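Acetylglutamate kinase (Streptococcus mutans, PDB 3L86) probably catalyses the ATP-dependent phosphorylation of N-acetyl-L-glutamate to N-acetyl-L-glutamyl 5-phosphate, the second step in making N-acetylornithine from glutamate for arginine biosynthesis. Local coordinates at residues A[68-73]-A[167-172]; A[80-85]-A[107-112]; A[86-91]-A[101-106]; A[118-123]-A[128-133]; A[199-204]-A[254-259]. All coordinates share one frame; numbering follows the deposited sequence.

Contact 1: A[68-73]-A[167-172]; sequences QLVIVH and EFLENR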
# COMPACT_ATOMS: atom_id res chain seq x y z
N GLN A 68 -10.73 -9.48 -10.50
CA GLN A 68 -9.27 -9.66 -10.39
C GLN A 68 -8.74 -8.75 -9.28
O GLN A 68 -8.97 -7.53 -9.33
CB GLN A 68 -8.59 -9.29 -11.73
CG GLN A 68 -9.16 -10.14 -12.94
CD GLN A 68 -8.80 -9.46 -14.26
OE1 GLN A 68 -7.67 -9.57 -14.71
NE2 GLN A 68 -9.72 -8.69 -14.84
N LEU A 69 -8.01 -9.33 -8.33
CA LEU A 69 -7.65 -8.60 -7.11
C LEU A 69 -6.12 -8.60 -6.96
O LEU A 69 -5.49 -9.64 -7.21
CB LEU A 69 -8.32 -9.26 -5.88
CG LEU A 69 -9.61 -8.78 -5.20
CD1 LEU A 69 -10.58 -7.90 -5.97
CD2 LEU A 69 -10.36 -9.84 -4.33
N VAL A 70 -5.54 -7.45 -6.59
CA VAL A 70 -4.09 -7.39 -6.26
C VAL A 70 -3.99 -6.74 -4.90
O VAL A 70 -4.66 -5.74 -4.68
CB VAL A 70 -3.28 -6.55 -7.31
CG1 VAL A 70 -1.84 -6.39 -6.87
CG2 VAL A 70 -3.33 -7.23 -8.75
N ILE A 71 -3.21 -7.33 -3.97
CA ILE A 71 -3.00 -6.81 -2.62
C ILE A 71 -1.54 -6.27 -2.43
O ILE A 71 -0.54 -6.96 -2.77
CB ILE A 71 -3.34 -7.87 -1.52
CG1 ILE A 71 -4.86 -8.10 -1.40
CG2 ILE A 71 -2.72 -7.48 -0.07
CD1 ILE A 71 -5.23 -9.34 -0.54
N VAL A 72 -1.45 -5.02 -1.95
CA VAL A 72 -0.21 -4.33 -1.56
C VAL A 72 -0.37 -4.10 -0.04
O VAL A 72 -1.49 -3.95 0.44
CB VAL A 72 -0.05 -2.98 -2.32
CG1 VAL A 72 1.14 -2.11 -1.77
CG2 VAL A 72 0.04 -3.24 -3.91
N HIS A 73 0.75 -4.18 0.70
CA HIS A 73 0.77 -3.96 2.13
C HIS A 73 2.07 -3.25 2.59
O HIS A 73 3.17 -3.38 1.93
CB HIS A 73 0.56 -5.28 2.90
CG HIS A 73 1.77 -6.17 2.96
ND1 HIS A 73 2.79 -5.98 3.88
CD2 HIS A 73 2.08 -7.29 2.26
CE1 HIS A 73 3.70 -6.93 3.71
NE2 HIS A 73 3.28 -7.75 2.76
N GLU A 167 0.23 -13.09 -14.90
CA GLU A 167 0.29 -14.57 -14.81
C GLU A 167 -0.43 -15.12 -13.61
O GLU A 167 -1.09 -16.19 -13.70
CB GLU A 167 1.73 -15.07 -14.74
CG GLU A 167 2.47 -14.97 -16.06
N PHE A 168 -0.28 -14.44 -12.48
CA PHE A 168 -1.04 -14.79 -11.29
C PHE A 168 -2.52 -14.58 -11.56
O PHE A 168 -3.31 -15.45 -11.27
CB PHE A 168 -0.62 -13.92 -10.07
CG PHE A 168 0.73 -14.24 -9.56
CD1 PHE A 168 0.92 -15.26 -8.68
CD2 PHE A 168 1.84 -13.54 -10.03
CE1 PHE A 168 2.20 -15.60 -8.23
CE2 PHE A 168 3.10 -13.86 -9.58
CZ PHE A 168 3.28 -14.89 -8.67
N LEU A 169 -2.90 -13.42 -12.09
CA LEU A 169 -4.33 -13.19 -12.25
C LEU A 169 -4.93 -14.20 -13.25
O LEU A 169 -6.03 -14.71 -13.05
CB LEU A 169 -4.64 -11.75 -12.68
CG LEU A 169 -4.18 -10.52 -11.88
CD1 LEU A 169 -4.51 -9.21 -12.60
CD2 LEU A 169 -4.75 -10.53 -10.50
N GLU A 170 -4.19 -14.51 -14.32
CA GLU A 170 -4.73 -15.41 -15.35
C GLU A 170 -4.94 -16.74 -14.69
O GLU A 170 -5.70 -17.59 -15.15
CB GLU A 170 -3.79 -15.53 -16.55
N ASN A 171 -4.26 -16.92 -13.56
CA ASN A 171 -4.29 -18.18 -12.87
C ASN A 171 -5.32 -18.15 -11.71
O ASN A 171 -5.37 -19.05 -10.91
CB ASN A 171 -2.88 -18.53 -12.40
CG ASN A 171 -2.62 -20.01 -12.37
OD1 ASN A 171 -2.69 -20.69 -13.41
ND2 ASN A 171 -2.27 -20.55 -11.18
N ARG A 172 -6.13 -17.11 -11.63
CA ARG A 172 -7.07 -16.92 -10.53
C ARG A 172 -6.38 -17.04 -9.18
O ARG A 172 -6.91 -17.73 -8.27
CB ARG A 172 -8.22 -17.92 -10.63
CG ARG A 172 -9.13 -17.71 -11.83
CD ARG A 172 -10.30 -18.67 -11.91
NE ARG A 172 -11.10 -18.47 -13.11
CZ ARG A 172 -12.11 -19.26 -13.48
NH1 ARG A 172 -12.45 -20.29 -12.72
NH2 ARG A 172 -12.78 -19.00 -14.59
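Leu-169, near the end of helix 162-170, sets its two methyl groups on the first residues of strand 68-73, and both make apolar contacts. CD2 meets Val-70 CG2 at 4.0 Å, the two side chains crossing at about a right angle. Val-70 offers this methyl because its CG1 stands anti to the backbone N (chi1 174°), which leaves CG2 on the side of the leucine. The other methyl, CD1, lies 4.2 Å from Gln-68 CB. A second kind of contact joins carbon to oxygen without bonding: CD2 of Leu-169 is 3.5 Å from the backbone O of Leu-69, and its CD1 is 3.8 Å from Gln-68 OE1. Glutamine suits this half-exposed place: its aliphatic carbons can lie beside a leucine while the amide reaches the margin, where NE2 makes a weak hydrogen bond to the O of Asp-37. Backbone hydrogen bonding completes the setting. The strand is tied to strand 38-43, and the helix ends in a Schellman motif with Arg-172, at positive phi, as C-prime residue; Arg-172 N bonds to Leu-169 O at 2.8 Å and Gln-173 N returns to Phe-168 O. The turn carries the chain into strand 174-182, which runs parallel to 68-73 in the central sheet of the amino acid kinase fold. No hydrogen bond crosses between the segments: the two methyls of Leu-169 do the touching, and the oxygens of Leu-69 and Gln-68 beside them are only van der Waals neighbours.

Contact 2: A[80-85]-A[107-112]; sequences NKLMEE and VSHALL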
# COMPACT_ATOMS: atom_id res chain seq x y z
N ASN A 80 8.85 -0.21 13.41
CA ASN A 80 9.12 0.62 14.59
C ASN A 80 9.48 -0.28 15.79
O ASN A 80 10.49 -0.10 16.47
CB ASN A 80 7.90 1.50 14.95
CG ASN A 80 7.72 2.67 14.01
OD1 ASN A 80 8.58 3.01 13.18
ND2 ASN A 80 6.61 3.35 14.18
N LYS A 81 8.63 -1.27 16.03
CA LYS A 81 8.80 -2.21 17.14
C LYS A 81 10.18 -2.82 17.02
O LYS A 81 11.04 -2.73 17.93
CB LYS A 81 7.78 -3.34 17.01
CG LYS A 81 7.05 -3.67 18.26
N LEU A 82 10.39 -3.49 15.90
CA LEU A 82 11.70 -4.08 15.61
C LEU A 82 12.89 -3.15 15.77
O LEU A 82 13.95 -3.56 16.27
CB LEU A 82 11.67 -4.72 14.21
CG LEU A 82 12.69 -5.72 13.76
CD1 LEU A 82 12.82 -6.96 14.69
CD2 LEU A 82 12.31 -6.09 12.27
N MET A 83 12.78 -1.91 15.37
CA MET A 83 13.91 -1.02 15.57
C MET A 83 14.25 -0.83 17.05
O MET A 83 15.43 -0.67 17.43
CB MET A 83 13.59 0.35 14.99
CG MET A 83 13.17 0.25 13.59
SD MET A 83 14.53 0.85 12.65
CE MET A 83 13.89 2.49 12.07
N GLU A 84 13.21 -0.80 17.88
CA GLU A 84 13.37 -0.59 19.32
C GLU A 84 14.05 -1.83 19.89
O GLU A 84 15.16 -1.74 20.41
CB GLU A 84 12.02 -0.32 20.01
N GLU A 85 13.41 -2.99 19.74
CA GLU A 85 13.94 -4.30 20.12
C GLU A 85 15.37 -4.60 19.70
O GLU A 85 15.96 -5.45 20.28
CB GLU A 85 13.04 -5.43 19.63
N VAL A 107 13.95 -3.68 7.83
CA VAL A 107 12.74 -3.34 7.05
C VAL A 107 12.19 -4.59 6.30
O VAL A 107 10.99 -4.89 6.37
CB VAL A 107 12.98 -2.12 6.08
CG1 VAL A 107 11.79 -1.87 5.09
CG2 VAL A 107 13.27 -0.78 6.86
N SER A 108 13.06 -5.30 5.58
CA SER A 108 12.60 -6.44 4.79
C SER A 108 12.17 -7.60 5.67
O SER A 108 11.15 -8.27 5.36
CB SER A 108 13.66 -6.89 3.75
OG SER A 108 14.81 -7.33 4.40
N HIS A 109 12.87 -7.82 6.79
CA HIS A 109 12.41 -8.85 7.77
C HIS A 109 11.00 -8.54 8.35
O HIS A 109 10.13 -9.39 8.39
CB HIS A 109 13.40 -8.99 8.95
CG HIS A 109 12.87 -9.83 10.07
ND1 HIS A 109 12.38 -11.12 9.88
CD2 HIS A 109 12.78 -9.58 11.40
CE1 HIS A 109 11.98 -11.60 11.05
NE2 HIS A 109 12.22 -10.69 11.99
N ALA A 110 10.76 -7.31 8.80
CA ALA A 110 9.41 -7.03 9.33
C ALA A 110 8.31 -7.16 8.23
O ALA A 110 7.21 -7.73 8.46
CB ALA A 110 9.40 -5.62 9.98
N LEU A 111 8.57 -6.62 7.05
CA LEU A 111 7.56 -6.65 5.98
C LEU A 111 7.26 -8.09 5.47
O LEU A 111 6.08 -8.47 5.38
CB LEU A 111 7.99 -5.76 4.81
CG LEU A 111 7.96 -4.23 5.02
CD1 LEU A 111 8.48 -3.52 3.75
CD2 LEU A 111 6.56 -3.79 5.38
N LEU A 112 8.30 -8.88 5.14
CA LEU A 112 8.10 -10.23 4.62
C LEU A 112 7.71 -11.26 5.69
O LEU A 112 6.79 -12.06 5.48
CB LEU A 112 9.33 -10.74 3.82
CG LEU A 112 9.69 -9.86 2.59
CD1 LEU A 112 11.06 -10.27 2.04
CD2 LEU A 112 8.60 -9.88 1.48
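Leu-82 projects from helix 76-85 onto helix 101-125 and meets it with a single methyl, CD2, which touches both Ala-110 and His-109. The buried, closely packed side is at Ala-110, where Leu-82 CD2 lies 3.7 Å from CB. Alanine fits here because its small side chain lets the larger leucine approach the second helix, the CA atoms of Leu-82 and Ala-110 being 7.3 Å apart. Ala-110 also touches Ile-79, a residue of the N-acetylglutamate pocket, about one turn earlier on the helix of Leu-82. Toward solvent the packing changes character, for His-109 and Leu-82 are themselves partly exposed. There the leucine CD2 comes obliquely to the imidazole of His-109, 3.6 Å from its CD2 atom, and the two side chains cross at about a right angle. The histidine swings out to this position with CG anti to the backbone N (chi1 170°), and its ND1 is hydrogen-bonded to Asp-113 OD2 one turn further on, which should restrain the rotation of the ring. A ring with one carbon turned to a methyl and a nitrogen turned to a carboxylate suits such a margin. The contact thus joins two helices beside the substrate site, the bound N-acetylglutamate being about 9 Å from the side chain of Ala-110. Its chemistry across the segments is dispersion alone, with the ND1 of the histidine bonded to Asp-113 of its own helix.

Contact 3: A[86-91]-A[101-106]; sequences NQVPVK and KDDMVL
Val-88 N bonds back to Met-83 O at 2.8 Å, the longer-range bond of the Schellman motif that ends helix 76-85, and the side chain of this valine turns to helix 101-125. Gln-87, at positive phi, is the C-prime residue of the motif, and its N bonds to Glu-84 O. The reversal leads the chain out along the start of helix 101-125 and on to the small hairpin 92-93/96-97, which carries Arg-97 of the N-acetylglutamate pocket. The apolar part of the contact gathers round Leu-106, whose two methyls serve different partners. CD1 meets Val-88 CG2 at 4.1 Å, the two side chains reaching toward each other tip to tip. A branched valine can do two tasks here: with CG1 anti to the backbone N (chi1 -179°), one methyl goes to Asp-103 and the other to the leucine, and the residue packs on Met-83 as well. The carboxylate of Asp-103 divides its work, OD1 lying 3.8 Å from Val-88 CG1 while OD2 accepts a hydrogen bond from the backbone N of Ser-100. Asp-103 is near the active site, its side chain about 9 Å from the bound N-acetylglutamate. Asn-86 gives a hydrogen bond from ND2 to Leu-82 O, folding its side chain back on the helix end. The side chains of Asn-86 and Leu-106 slide past each other in opposite directions at this solvent-exposed edge, and the second leucine methyl, CD2, comes to 4.2 Å from the amide carbon CG of Asn-86.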
# COMPACT_ATOMS: atom_id res chain seq x y z
N ASN A 86 15.85 -3.89 18.69
CA ASN A 86 17.19 -3.94 18.14
C ASN A 86 17.99 -2.63 18.33
O ASN A 86 18.98 -2.39 17.68
CB ASN A 86 17.21 -4.34 16.63
CG ASN A 86 16.82 -5.80 16.38
OD1 ASN A 86 17.65 -6.65 16.18
ND2 ASN A 86 15.54 -6.07 16.37
N GLN A 87 17.51 -1.79 19.24
CA GLN A 87 18.13 -0.49 19.57
C GLN A 87 18.56 0.59 18.53
O GLN A 87 19.45 1.31 18.79
CB GLN A 87 19.26 -0.68 20.60
N VAL A 88 17.84 0.73 17.42
CA VAL A 88 17.96 1.83 16.45
C VAL A 88 16.84 2.91 16.57
O VAL A 88 15.74 2.57 16.82
CB VAL A 88 17.88 1.26 15.01
CG1 VAL A 88 18.01 2.32 14.02
CG2 VAL A 88 18.90 0.16 14.80
N PRO A 89 17.14 4.17 16.32
CA PRO A 89 16.28 5.33 16.39
C PRO A 89 15.46 5.60 15.15
O PRO A 89 16.02 5.71 14.11
CB PRO A 89 17.27 6.51 16.52
CG PRO A 89 18.57 5.99 16.57
CD PRO A 89 18.54 4.54 16.14
N VAL A 90 14.17 5.65 15.35
CA VAL A 90 13.20 5.96 14.37
C VAL A 90 13.20 7.45 14.15
O VAL A 90 12.91 8.20 15.04
CB VAL A 90 11.78 5.52 14.84
CG1 VAL A 90 10.73 5.88 13.84
CG2 VAL A 90 11.76 4.06 15.24
N LYS A 91 13.58 7.83 12.93
CA LYS A 91 13.48 9.14 12.38
C LYS A 91 12.75 9.14 11.07
O LYS A 91 13.06 8.39 10.18
CB LYS A 91 14.85 9.78 12.17
CG LYS A 91 15.97 8.89 12.39
N LYS A 101 21.48 1.58 4.74
CA LYS A 101 21.64 0.23 4.21
C LYS A 101 21.54 -0.89 5.29
O LYS A 101 20.94 -1.96 5.03
CB LYS A 101 22.97 0.12 3.49
CG LYS A 101 23.41 -1.28 3.38
CD LYS A 101 23.33 -1.74 2.04
CE LYS A 101 24.74 -1.72 1.52
NZ LYS A 101 24.91 -2.77 0.49
N ASP A 102 22.13 -0.68 6.47
CA ASP A 102 21.95 -1.62 7.58
C ASP A 102 20.47 -1.72 8.00
O ASP A 102 20.00 -2.81 8.35
CB ASP A 102 22.84 -1.32 8.80
CG ASP A 102 24.36 -1.65 8.57
OD1 ASP A 102 24.70 -2.46 7.65
OD2 ASP A 102 25.21 -1.04 9.27
N ASP A 103 19.75 -0.61 7.99
CA ASP A 103 18.34 -0.57 8.29
C ASP A 103 17.45 -1.51 7.42
O ASP A 103 16.45 -2.01 7.88
CB ASP A 103 17.79 0.86 8.28
CG ASP A 103 18.28 1.72 9.48
OD1 ASP A 103 18.71 1.22 10.50
OD2 ASP A 103 18.21 2.89 9.34
N MET A 104 17.85 -1.69 6.18
CA MET A 104 17.10 -2.46 5.19
C MET A 104 16.96 -3.92 5.62
O MET A 104 15.98 -4.60 5.32
CB MET A 104 17.77 -2.38 3.79
CG MET A 104 17.50 -1.04 3.00
SD MET A 104 15.70 -0.80 2.64
CE MET A 104 15.09 -2.33 1.80
N VAL A 105 17.96 -4.45 6.32
CA VAL A 105 17.83 -5.82 6.88
C VAL A 105 16.58 -5.90 7.79
O VAL A 105 15.81 -6.86 7.75
CB VAL A 105 19.08 -6.22 7.75
CG1 VAL A 105 18.80 -7.54 8.52
CG2 VAL A 105 20.33 -6.40 6.87
N LEU A 106 16.42 -4.90 8.65
CA LEU A 106 15.27 -4.81 9.56
C LEU A 106 13.94 -4.61 8.81
O LEU A 106 12.93 -5.28 9.11
CB LEU A 106 15.50 -3.65 10.58
CG LEU A 106 16.80 -3.83 11.40
CD1 LEU A 106 17.16 -2.58 12.26
CD2 LEU A 106 16.54 -4.99 12.28

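Contact 4: A[118-123]-A[128-133]; sequences NLQEKL and VSCQQL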
# COMPACT_ATOMS: atom_id res chain seq x y z
N ASN A 118 1.78 -13.63 7.71
CA ASN A 118 0.46 -13.63 8.39
C ASN A 118 -0.78 -13.33 7.46
O ASN A 118 -1.83 -14.00 7.57
CB ASN A 118 0.46 -12.62 9.57
CG ASN A 118 -0.88 -12.60 10.35
OD1 ASN A 118 -1.22 -13.58 11.02
ND2 ASN A 118 -1.62 -11.47 10.31
N LEU A 119 -0.65 -12.32 6.58
CA LEU A 119 -1.66 -12.02 5.57
C LEU A 119 -1.97 -13.24 4.73
O LEU A 119 -3.14 -13.59 4.59
CB LEU A 119 -1.18 -10.98 4.55
CG LEU A 119 -1.53 -9.53 4.74
CD1 LEU A 119 -0.87 -9.16 6.03
CD2 LEU A 119 -1.03 -8.63 3.58
N GLN A 120 -0.94 -13.84 4.13
CA GLN A 120 -1.14 -15.04 3.33
C GLN A 120 -1.79 -16.19 4.11
O GLN A 120 -2.70 -16.86 3.58
CB GLN A 120 0.18 -15.46 2.67
CG GLN A 120 0.13 -16.84 2.01
CD GLN A 120 1.50 -17.36 1.53
OE1 GLN A 120 2.02 -16.93 0.52
NE2 GLN A 120 2.04 -18.34 2.24
N GLU A 121 -1.37 -16.42 5.37
CA GLU A 121 -1.96 -17.51 6.17
C GLU A 121 -3.47 -17.23 6.52
O GLU A 121 -4.30 -18.12 6.38
CB GLU A 121 -1.12 -17.83 7.44
CG GLU A 121 0.35 -18.20 7.14
CD GLU A 121 1.29 -18.18 8.37
OE1 GLU A 121 1.10 -17.41 9.35
OE2 GLU A 121 2.30 -18.93 8.34
N LYS A 122 -3.82 -16.03 6.98
CA LYS A 122 -5.25 -15.73 7.27
C LYS A 122 -6.16 -15.88 6.05
O LYS A 122 -7.31 -16.43 6.15
CB LYS A 122 -5.42 -14.31 7.85
CG LYS A 122 -4.80 -14.05 9.23
CD LYS A 122 -5.69 -14.65 10.31
CE LYS A 122 -5.19 -14.28 11.70
NZ LYS A 122 -4.22 -15.26 12.22
N LEU A 123 -5.70 -15.40 4.88
CA LEU A 123 -6.45 -15.54 3.61
C LEU A 123 -6.59 -17.01 3.16
O LEU A 123 -7.72 -17.49 2.81
CB LEU A 123 -5.80 -14.69 2.50
CG LEU A 123 -5.95 -13.16 2.60
CD1 LEU A 123 -4.96 -12.34 1.70
CD2 LEU A 123 -7.39 -12.77 2.26
N VAL A 128 -9.33 -18.37 0.41
CA VAL A 128 -8.80 -17.53 -0.70
C VAL A 128 -7.50 -18.08 -1.32
O VAL A 128 -6.56 -18.45 -0.59
CB VAL A 128 -8.56 -16.09 -0.22
CG1 VAL A 128 -8.00 -15.21 -1.35
CG2 VAL A 128 -9.86 -15.52 0.31
N SER A 129 -7.46 -18.16 -2.64
CA SER A 129 -6.26 -18.54 -3.36
C SER A 129 -5.36 -17.33 -3.62
O SER A 129 -5.79 -16.38 -4.26
CB SER A 129 -6.63 -19.28 -4.66
OG SER A 129 -5.58 -19.12 -5.61
N CYS A 130 -4.13 -17.37 -3.10
CA CYS A 130 -3.21 -16.21 -3.07
C CYS A 130 -1.75 -16.69 -2.87
O CYS A 130 -1.53 -17.84 -2.48
CB CYS A 130 -3.55 -15.23 -1.90
SG CYS A 130 -3.51 -15.95 -0.21
N GLN A 131 -0.78 -15.79 -3.08
CA GLN A 131 0.65 -16.14 -2.97
C GLN A 131 1.48 -14.91 -2.63
O GLN A 131 1.39 -13.94 -3.31
CB GLN A 131 1.16 -16.73 -4.33
CG GLN A 131 2.67 -17.06 -4.34
CD GLN A 131 3.03 -18.09 -3.29
OE1 GLN A 131 2.51 -19.21 -3.31
NE2 GLN A 131 3.95 -17.73 -2.37
N GLN A 132 2.29 -14.95 -1.58
CA GLN A 132 3.29 -13.87 -1.30
C GLN A 132 4.41 -13.89 -2.35
O GLN A 132 5.02 -14.97 -2.55
CB GLN A 132 3.87 -14.09 0.10
CG GLN A 132 5.00 -13.16 0.51
CD GLN A 132 5.43 -13.42 1.98
OE1 GLN A 132 5.63 -14.56 2.40
NE2 GLN A 132 5.56 -12.36 2.74
N LEU A 133 4.67 -12.76 -3.04
CA LEU A 133 5.93 -12.65 -3.81
C LEU A 133 7.17 -12.46 -2.94
O LEU A 133 7.14 -11.65 -2.01
CB LEU A 133 5.85 -11.53 -4.88
CG LEU A 133 5.06 -11.92 -6.15
CD1 LEU A 133 3.67 -12.35 -5.84
CD2 LEU A 133 5.04 -10.77 -7.19
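A tight helix-to-strand connection brings the end of helix 101-125 back as strand 130-132, a border element of the central sheet paired in parallel with strand 174-182. In the short segments the helix and strand axes are nearly antiparallel, at 165°, and approach to 8.4 Å. Leu-123 closes the return: its O accepts the N-H of Val-128 at 3.0 Å, with the donor above the carbonyl plane, a bent bond that fits the sharp turn. Beside this bond the apolar side chains meet. Leu-123 CB is 4.1 Å from Val-128 CB and 3.8 Å from Cys-130 SG. Cysteine is small enough to sit under the helix, its sulfur in the crowded position between the backbone N and carbonyl carbon. A turn earlier in the helix, Gln-120 crosses the gap. With CG anti to the backbone N (chi1 170°) and the chain extended, it delivers OE1 to the N of Gln-132 at 2.9 Å; the bond is nearly straight, 167° at the hydrogen, and lies in the carbonyl plane of the amide. Glutamine suits the place by being long enough to serve a strand N-H that faces the helix. The amide of Gln-131 bends back so that NE2 meets Gln-132 O at 3.0 Å, and that of Gln-132 is held by Lys-134 and by Leu-112 O. In this buried contact two carbonyls satisfy one strand N-H, of Gln-132, and one in the loop before it, of Val-128; the two bonds probably set how helix and strand are aligned, while leucine, valine and cysteine pack between.

Contact 5: A[199-204]-A[254-259]; sequences AVAVAL and AKTVAA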
# COMPACT_ATOMS: atom_id res chain seq x y z
N ALA A 199 1.22 3.31 -7.99
CA ALA A 199 1.89 2.81 -9.18
C ALA A 199 1.23 1.53 -9.73
O ALA A 199 1.01 1.36 -10.96
CB ALA A 199 3.38 2.55 -8.82
N VAL A 200 0.88 0.63 -8.81
CA VAL A 200 0.23 -0.60 -9.18
C VAL A 200 -1.16 -0.35 -9.77
O VAL A 200 -1.49 -0.89 -10.88
CB VAL A 200 0.13 -1.54 -7.97
CG1 VAL A 200 -0.68 -2.78 -8.32
CG2 VAL A 200 1.60 -1.88 -7.44
N ALA A 201 -1.98 0.46 -9.06
CA ALA A 201 -3.37 0.79 -9.54
C ALA A 201 -3.35 1.46 -10.95
O ALA A 201 -4.17 1.16 -11.86
CB ALA A 201 -4.08 1.72 -8.49
N VAL A 202 -2.43 2.42 -11.11
CA VAL A 202 -2.28 3.13 -12.38
C VAL A 202 -1.78 2.19 -13.50
O VAL A 202 -2.39 2.14 -14.58
CB VAL A 202 -1.41 4.42 -12.25
CG1 VAL A 202 -1.23 5.08 -13.66
CG2 VAL A 202 -2.03 5.34 -11.23
N ALA A 203 -0.72 1.41 -13.24
CA ALA A 203 -0.23 0.43 -14.24
C ALA A 203 -1.32 -0.55 -14.75
O ALA A 203 -1.31 -0.92 -15.91
CB ALA A 203 0.99 -0.41 -13.70
N LEU A 204 -2.16 -1.05 -13.85
CA LEU A 204 -3.27 -1.94 -14.27
C LEU A 204 -4.55 -1.25 -14.79
O LEU A 204 -5.49 -1.93 -15.20
CB LEU A 204 -3.65 -2.87 -13.11
CG LEU A 204 -2.48 -3.74 -12.61
CD1 LEU A 204 -2.88 -4.59 -11.43
CD2 LEU A 204 -1.98 -4.62 -13.78
N ALA A 254 -4.91 11.22 -4.59
CA ALA A 254 -5.09 12.26 -5.61
C ALA A 254 -4.40 11.95 -6.95
O ALA A 254 -4.98 12.20 -8.01
CB ALA A 254 -4.59 13.63 -5.06
N LYS A 255 -3.19 11.42 -6.89
CA LYS A 255 -2.37 11.03 -8.07
C LYS A 255 -3.03 9.87 -8.87
O LYS A 255 -3.00 9.85 -10.11
CB LYS A 255 -0.97 10.68 -7.56
CG LYS A 255 0.01 10.08 -8.53
CD LYS A 255 1.44 10.40 -8.10
CE LYS A 255 2.43 9.35 -8.64
NZ LYS A 255 3.85 9.89 -8.75
N THR A 256 -3.70 8.96 -8.13
CA THR A 256 -4.45 7.80 -8.69
C THR A 256 -5.68 8.20 -9.51
O THR A 256 -5.81 7.77 -10.67
CB THR A 256 -4.83 6.78 -7.51
OG1 THR A 256 -3.61 6.35 -6.92
CG2 THR A 256 -5.61 5.50 -7.96
N VAL A 257 -6.58 9.02 -8.93
CA VAL A 257 -7.74 9.50 -9.67
C VAL A 257 -7.38 10.47 -10.84
O VAL A 257 -8.06 10.50 -11.88
CB VAL A 257 -8.85 10.13 -8.72
CG1 VAL A 257 -9.30 9.09 -7.66
CG2 VAL A 257 -8.36 11.44 -8.08
N ALA A 258 -6.34 11.25 -10.64
CA ALA A 258 -5.81 12.14 -11.66
C ALA A 258 -5.32 11.37 -12.91
O ALA A 258 -5.28 11.92 -14.01
CB ALA A 258 -4.69 13.05 -11.08
N ALA A 259 -5.04 10.08 -12.75
CA ALA A 259 -4.48 9.31 -13.85
C ALA A 259 -5.56 8.43 -14.47
O ALA A 259 -5.30 7.62 -15.38
CB ALA A 259 -3.27 8.51 -13.39
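The closing turns of helices 193-203 and 246-258 lie beside each other, with the CA atoms of Val-202 and Thr-256 6.3 Å apart. Small residues permit this approach. Ala-201 CB meets the methyl CG2 of Thr-256 at 4.1 Å, and Val-202 CG2 reaches the Thr-256 CA at 4.3 Å. With the threonine OG1 at chi1 -60°, CG2 lies anti to the backbone N, which turns this methyl to Ala-201; OG1 is hydrogen-bonded to Ser-252 O one turn back, and a buried hydroxyl is thereby satisfied within its helix. Both helices belong to the alpha-beta-alpha arrangement of the amino acid kinase fold. Helix 193-203 lies against strand 68-73 through Val-200 and begins at Ala-193 of the N-acetylglutamate pocket; the other helix carries Lys-249, a predicted transition-state stabiliser, well before this end. Further along, Val-202 straddles Ala-259: its CG1 and CG2 are each 4.0 Å from the Ala-259 CB. That alanine comes just past the last helical turn, where its N bonds to Thr-256 O at 3.2 Å. Its methyl meets the valine at the exposed margin.

Contact 4 is the buried one and the only one with hydrogen bonds between its segments; contacts 1, 2 and 5 are partly buried and rely on a few methyls, and contact 3 lies at the surface. Contacts 1 and 4 reach the same sheet and meet where Ile-71 packs on Leu-123. Strand 68-73 also receives Val-200 and Leu-204 of contact 5. Helix 101-125 runs through contacts 2, 3 and 4, passing from an open, charged start near the substrate site to a covered end. Contacts 2 and 3 adjoin, with centres about 8 Å apart, whereas contact 5 lies on the other side of the chain's centre from both.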